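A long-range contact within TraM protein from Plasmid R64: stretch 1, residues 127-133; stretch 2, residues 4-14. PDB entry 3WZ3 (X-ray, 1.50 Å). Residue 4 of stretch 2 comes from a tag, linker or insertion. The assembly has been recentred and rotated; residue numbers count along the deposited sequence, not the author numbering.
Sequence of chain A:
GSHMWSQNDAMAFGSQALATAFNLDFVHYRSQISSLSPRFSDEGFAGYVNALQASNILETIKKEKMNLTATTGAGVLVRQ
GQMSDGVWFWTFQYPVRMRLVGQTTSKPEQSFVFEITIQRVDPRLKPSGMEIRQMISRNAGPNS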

ATOM      1  N   PRO A 127      -4.400 -17.366   3.135  1.00  8.62           N
ATOM      2  CA  PRO A 127      -3.660 -17.933   4.265  1.00  8.46           C
ATOM      3  C   PRO A 127      -3.031 -16.896   5.195  1.00  9.66           C
ATOM      4  O   PRO A 127      -2.742 -17.235   6.342  1.00 10.77           O
ATOM      5  CB  PRO A 127      -2.601 -18.822   3.587  1.00 11.31           C
ATOM      6  CG  PRO A 127      -2.454 -18.227   2.222  1.00 11.08           C
ATOM      7  CD  PRO A 127      -3.814 -17.772   1.834  1.00  9.76           C
ATOM      8  N   SER A 128      -2.835 -15.660   4.721  1.00  7.53           N
ATOM      9  CA  SER A 128      -2.362 -14.589   5.603  1.00  8.11           C
ATOM     10  C   SER A 128      -3.390 -14.255   6.669  1.00  7.98           C
ATOM     11  O   SER A 128      -3.038 -13.687   7.694  1.00  7.36           O
ATOM     12  CB  SER A 128      -2.112 -13.297   4.810  1.00  7.44           C
ATOM     13  OG  SER A 128      -3.328 -12.783   4.332  1.00  9.36           O
ATOM     14  N   GLY A 129      -4.652 -14.564   6.394  1.00  6.12           N
ATOM     15  CA  GLY A 129      -5.748 -14.169   7.260  1.00  5.94           C
ATOM     16  C   GLY A 129      -6.023 -12.681   7.323  1.00  5.24           C
ATOM     17  O   GLY A 129      -6.741 -12.229   8.226  1.00  6.08           O
HETATM   18  N   MSE A 130      -5.473 -11.911   6.383  1.00  4.65           N
HETATM   19  CA  MSE A 130      -5.653 -10.462   6.418  1.00  6.24           C
HETATM   20  C   MSE A 130      -5.753  -9.881   5.020  1.00  5.02           C
HETATM   21  O   MSE A 130      -5.235 -10.460   4.055  1.00  5.17           O
HETATM   22  CB  MSE A 130      -4.454  -9.815   7.111  1.00  6.61           C
HETATM   23  CG  MSE A 130      -4.432 -10.068   8.616  1.00  7.33           C
HETATM   24 SE   MSE A 130      -2.892  -9.250   9.529  1.00 12.76          SE
HETATM   25  CE  MSE A 130      -1.544 -10.548   9.023  1.00 11.11           C
ATOM     26  N   GLU A 131      -6.363  -8.705   4.927  1.00  4.96           N
ATOM     27  CA  GLU A 131      -6.325  -7.923   3.692  1.00  4.08           C
ATOM     28  C   GLU A 131      -6.591  -6.464   4.014  1.00  5.62           C
ATOM     29  O   GLU A 131      -7.275  -6.134   4.994  1.00  5.60           O
ATOM     30  CB  GLU A 131      -7.350  -8.449   2.676  1.00  6.38           C
ATOM     31  CG  GLU A 131      -8.765  -8.146   3.042  1.00  5.86           C
ATOM     32  CD  GLU A 131      -9.792  -8.877   2.195  1.00  7.50           C
ATOM     33  OE1 GLU A 131      -9.399  -9.597   1.242  1.00 10.19           O
ATOM     34  OE2 GLU A 131     -11.005  -8.733   2.477  1.00  9.89           O
ATOM     35  N   ILE A 132      -6.049  -5.577   3.192  1.00  4.41           N
ATOM     36  CA  ILE A 132      -6.283  -4.152   3.342  1.00  4.26           C
ATOM     37  C   ILE A 132      -7.624  -3.779   2.728  1.00  4.41           C
ATOM     38  O   ILE A 132      -7.830  -3.934   1.515  1.00  4.27           O
ATOM     39  CB  ILE A 132      -5.162  -3.376   2.632  1.00  3.91           C
ATOM     40  CG1 ILE A 132      -3.824  -3.650   3.332  1.00  5.72           C
ATOM     41  CG2 ILE A 132      -5.504  -1.889   2.594  1.00  4.78           C
ATOM     42  CD1 ILE A 132      -2.596  -3.142   2.555  1.00  7.98           C
ATOM     43  N   ARG A 133      -8.538  -3.267   3.547  1.00  6.60           N
ATOM     44  CA  ARG A 133      -9.854  -2.880   3.039  1.00  5.38           C
ATOM     45  C   ARG A 133      -9.993  -1.408   2.725  1.00  6.11           C
ATOM     46  O   ARG A 133     -10.958  -1.010   2.066  1.00  7.04           O
ATOM     47  CB  ARG A 133     -10.972  -3.294   3.990  1.00  8.29           C
ATOM     48  CG  ARG A 133     -10.844  -2.664   5.348  1.00  9.56           C
ATOM     49  CD  ARG A 133     -12.103  -2.886   6.199  1.00 13.40           C
ATOM     50  NE  ARG A 133     -13.194  -2.014   5.808  1.00 17.68           N
ATOM     51  CZ  ARG A 133     -14.361  -2.445   5.339  1.00 23.19           C
ATOM     52  NH1 ARG A 133     -14.586  -3.749   5.206  1.00 20.73           N
ATOM     53  NH2 ARG A 133     -15.300  -1.571   4.994  1.00 28.07           N
TER
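Stretch 2 4-14: MWSQNDAMAFG

Stretch 2 starts as an irregular segment and becomes a helix at Gln7, which runs through Gly14 and on beyond it. Stretch 1 is a loop through Gly129 and a strand from Met130 onward. The helix crosses the strand at a signed angle of -61°, with 9.5 Å between the axes at closest approach. The angle between their N-to-C directions is also 61°, so the two advance in broadly the same sense. The CA register follows this course: Trp5 lies nearest Gly129 at 7.9 Å between CA atoms, Ala10 CA is 7.7 Å from Met130 CA, and Gly14 CA is 7.6 Å from Ile132 CA.

Met4 is a selenomethionine from the expression tag. It is exposed and makes a slight contact, its CE 4.1 Å from CE of Met130, also a selenomethionine.

Trp5 has positive backbone angles, phi 52° and psi 51°. Its CA-to-CB bond points toward stretch 1, with chi1 in the m well. The indole NE1 donates a hydrogen bond to Ser128 O at 2.9 Å, nearly straight at 164°. The acceptor lies at the ring edge, near its plane, as suits an indole N-H. Gly129 CA is 3.6 Å from Trp5 NE1. A CB on Gly129 would fall 2.5 Å from Trp5 CZ2, a clash, and the positive phi of Gly129 also favours glycine. Trp5 CD1 meets Met130 CG at 3.8 Å.

Ser6 points away from stretch 1 and is the N-cap of the helix. Its OG accepts from Asp9 N at 3.1 Å. In return, Asp9 OD2 accepts from Ser6 N at 3.0 Å. These bonds link Ser6 to Asp9 across the first turn of the helix. Gln7 and Asn8 are out of reach of stretch 1.

The CA-to-CB bond of Asp9 points toward stretch 1, but the end of its side chain leads away. Its backbone O is 4.1 Å from Met130 CE and accepts the helical bond from Phe13 N at 3.0 Å.

Ala10 is buried and presents its CB sideways. Met130 SE packs 3.7 Å from Ala10 CA and 3.8 Å from Ala10 CB. The selenium therefore lies against both the backbone and the side chain of Ala10. Met11 points away, and Ala12 makes no contact.

Phe13 is buried, and its CA-to-CB bond points toward stretch 1, with chi1 in the t well. Met130 CB sits over one face of its ring, 4.0 Å from the centroid and 7° off the normal, a CH-pi contact. Met130 CE reaches Phe13 CB at 3.9 Å, and Phe13 CZ is 3.5 Å from Met130 O. Ile132 CG1 lies at the ring edge, 4.2 Å from Phe13 CE2. Ser128 OG is 3.8 Å from Phe13 CE1; it also accepts from Met130 N at 3.1 Å, which links the end of the loop to the first strand residue.

Gly14 ends the stretch with no direct contact.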

HETATM    1  N   MSE A   4      -2.345 -16.196  16.852  1.00 37.93           N
HETATM    2  CA  MSE A   4      -1.598 -15.229  16.048  1.00 27.77           C
HETATM    3  C   MSE A   4      -2.426 -13.964  15.798  1.00 23.41           C
HETATM    4  O   MSE A   4      -3.280 -13.619  16.632  1.00 22.24           O
HETATM    5  CB  MSE A   4      -1.180 -15.859  14.726  1.00 24.80           C
HETATM    6  CG  MSE A   4       0.011 -15.201  14.073  1.00 31.08           C
HETATM    7 SE   MSE A   4      -0.271 -14.948  12.169  1.00 80.92          SE
HETATM    8  CE  MSE A   4      -0.669 -13.033  12.210  1.00 19.66           C
ATOM      9  N   TRP A   5      -2.169 -13.286  14.669  1.00 15.54           N
ATOM     10  CA  TRP A   5      -2.863 -12.042  14.302  1.00 10.00           C
ATOM     11  C   TRP A   5      -2.834 -11.002  15.422  1.00  8.99           C
ATOM     12  O   TRP A   5      -3.861 -10.444  15.819  1.00  9.84           O
ATOM     13  CB  TRP A   5      -4.294 -12.338  13.852  1.00 10.11           C
ATOM     14  CG  TRP A   5      -4.289 -13.106  12.579  1.00  7.99           C
ATOM     15  CD1 TRP A   5      -3.951 -12.624  11.343  1.00  8.39           C
ATOM     16  CD2 TRP A   5      -4.558 -14.504  12.408  1.00  7.24           C
ATOM     17  NE1 TRP A   5      -4.016 -13.639  10.415  1.00  8.34           N
ATOM     18  CE2 TRP A   5      -4.392 -14.796  11.040  1.00 10.49           C
ATOM     19  CE3 TRP A   5      -4.940 -15.532  13.277  1.00 10.99           C
ATOM     20  CZ2 TRP A   5      -4.591 -16.066  10.522  1.00 12.30           C
ATOM     21  CZ3 TRP A   5      -5.139 -16.798  12.757  1.00 12.61           C
ATOM     22  CH2 TRP A   5      -4.958 -17.055  11.391  1.00 12.10           C
ATOM     23  N   SER A   6      -1.639 -10.744  15.921  1.00  9.22           N
ATOM     24  CA  SER A   6      -1.459  -9.668  16.878  1.00 11.19           C
ATOM     25  C   SER A   6      -1.419  -8.350  16.128  1.00 10.24           C
ATOM     26  O   SER A   6      -1.278  -8.320  14.892  1.00  8.75           O
ATOM     27  CB  SER A   6      -0.144  -9.858  17.623  1.00 12.72           C
ATOM     28  OG  SER A   6       0.960  -9.551  16.788  1.00 12.43           O
ATOM     29  N   GLN A   7      -1.513  -7.238  16.846  1.00 10.50           N
ATOM     30  CA  GLN A   7      -1.414  -5.970  16.153  1.00  7.96           C
ATOM     31  C   GLN A   7      -0.049  -5.790  15.525  1.00 10.68           C
ATOM     32  O   GLN A   7       0.063  -5.154  14.474  1.00  9.17           O
ATOM     33  CB  GLN A   7      -1.793  -4.775  17.036  1.00 15.20           C
ATOM     34  CG  GLN A   7      -0.826  -4.470  18.136  1.00 16.39           C
ATOM     35  CD  GLN A   7      -1.226  -3.200  18.855  1.00 19.02           C
ATOM     36  OE1 GLN A   7      -2.040  -3.224  19.777  1.00 25.17           O
ATOM     37  NE2 GLN A   7      -0.680  -2.083  18.411  1.00 17.33           N
ATOM     38  N   ASN A   8       0.989  -6.345  16.130  1.00  8.54           N
ATOM     39  CA  ASN A   8       2.291  -6.299  15.480  1.00  9.90           C
ATOM     40  C   ASN A   8       2.347  -7.081  14.166  1.00  8.47           C
ATOM     41  O   ASN A   8       2.983  -6.642  13.208  1.00 10.17           O
ATOM     42  CB  ASN A   8       3.420  -6.708  16.428  1.00 17.19           C
ATOM     43  CG  ASN A   8       4.192  -5.514  16.933  1.00 31.64           C
ATOM     44  OD1 ASN A   8       5.413  -5.432  16.762  1.00 44.19           O
ATOM     45  ND2 ASN A   8       3.479  -4.549  17.520  1.00 29.32           N
ATOM     46  N   ASP A   9       1.689  -8.235  14.112  1.00  8.66           N
ATOM     47  CA  ASP A   9       1.580  -8.979  12.871  1.00  8.33           C
ATOM     48  C   ASP A   9       0.869  -8.153  11.800  1.00  6.67           C
ATOM     49  O   ASP A   9       1.284  -8.124  10.631  1.00  6.94           O
ATOM     50  CB  ASP A   9       0.810 -10.276  13.121  1.00  8.32           C
ATOM     51  CG  ASP A   9       1.564 -11.244  14.031  1.00 15.12           C
ATOM     52  OD1 ASP A   9       2.802 -11.363  13.886  1.00 17.66           O
ATOM     53  OD2 ASP A   9       0.915 -11.886  14.889  1.00 15.90           O
ATOM     54  N   ALA A  10      -0.212  -7.491  12.202  1.00  6.08           N
ATOM     55  CA  ALA A  10      -0.953  -6.664  11.245  1.00  4.67           C
ATOM     56  C   ALA A  10      -0.122  -5.461  10.800  1.00  6.45           C
ATOM     57  O   ALA A  10      -0.118  -5.106   9.613  1.00  5.81           O
ATOM     58  CB  ALA A  10      -2.315  -6.259  11.812  1.00  5.64           C
HETATM   59  N   MSE A  11       0.603  -4.839  11.725  1.00  5.71           N
HETATM   60  CA  MSE A  11       1.427  -3.701  11.316  1.00  6.78           C
HETATM   61  C   MSE A  11       2.469  -4.092  10.271  1.00  7.33           C
HETATM   62  O   MSE A  11       2.700  -3.349   9.303  1.00  6.13           O
HETATM   63  CB  MSE A  11       2.105  -3.036  12.511  1.00  9.25           C
HETATM   64  CG  MSE A  11       2.585  -1.648  12.144  1.00  6.33           C
HETATM   65 SE   MSE A  11       3.223  -0.660  13.672  1.00 24.40          SE
HETATM   66  CE  MSE A  11       4.776  -1.741  14.046  1.00 24.98           C
ATOM     67  N   ALA A  12       3.111  -5.246  10.479  1.00  6.48           N
ATOM     68  CA  ALA A  12       4.092  -5.764   9.529  1.00  7.07           C
ATOM     69  C   ALA A  12       3.449  -6.074   8.162  1.00  7.29           C
ATOM     70  O   ALA A  12       4.031  -5.789   7.125  1.00  7.49           O
ATOM     71  CB  ALA A  12       4.757  -7.008  10.095  1.00  8.25           C
ATOM     72  N   PHE A  13       2.242  -6.639   8.161  1.00  5.18           N
ATOM     73  CA  PHE A  13       1.523  -6.915   6.914  1.00  6.83           C
ATOM     74  C   PHE A  13       1.338  -5.610   6.130  1.00  5.87           C
ATOM     75  O   PHE A  13       1.567  -5.555   4.930  1.00  6.54           O
ATOM     76  CB  PHE A  13       0.168  -7.543   7.261  1.00  5.82           C
ATOM     77  CG  PHE A  13      -0.667  -7.913   6.073  1.00  5.71           C
ATOM     78  CD1 PHE A  13      -0.559  -9.178   5.501  1.00  7.15           C
ATOM     79  CD2 PHE A  13      -1.608  -7.033   5.558  1.00  7.86           C
ATOM     80  CE1 PHE A  13      -1.345  -9.538   4.427  1.00  8.09           C
ATOM     81  CE2 PHE A  13      -2.396  -7.392   4.472  1.00  7.36           C
ATOM     82  CZ  PHE A  13      -2.259  -8.658   3.902  1.00  7.58           C
ATOM     83  N   GLY A  14       0.942  -4.540   6.815  1.00  5.11           N
ATOM     84  CA  GLY A  14       0.738  -3.271   6.142  1.00  5.90           C
ATOM     85  C   GLY A  14       2.010  -2.650   5.616  1.00  6.36           C
ATOM     86  O   GLY A  14       2.023  -2.119   4.501  1.00  7.05           O
TER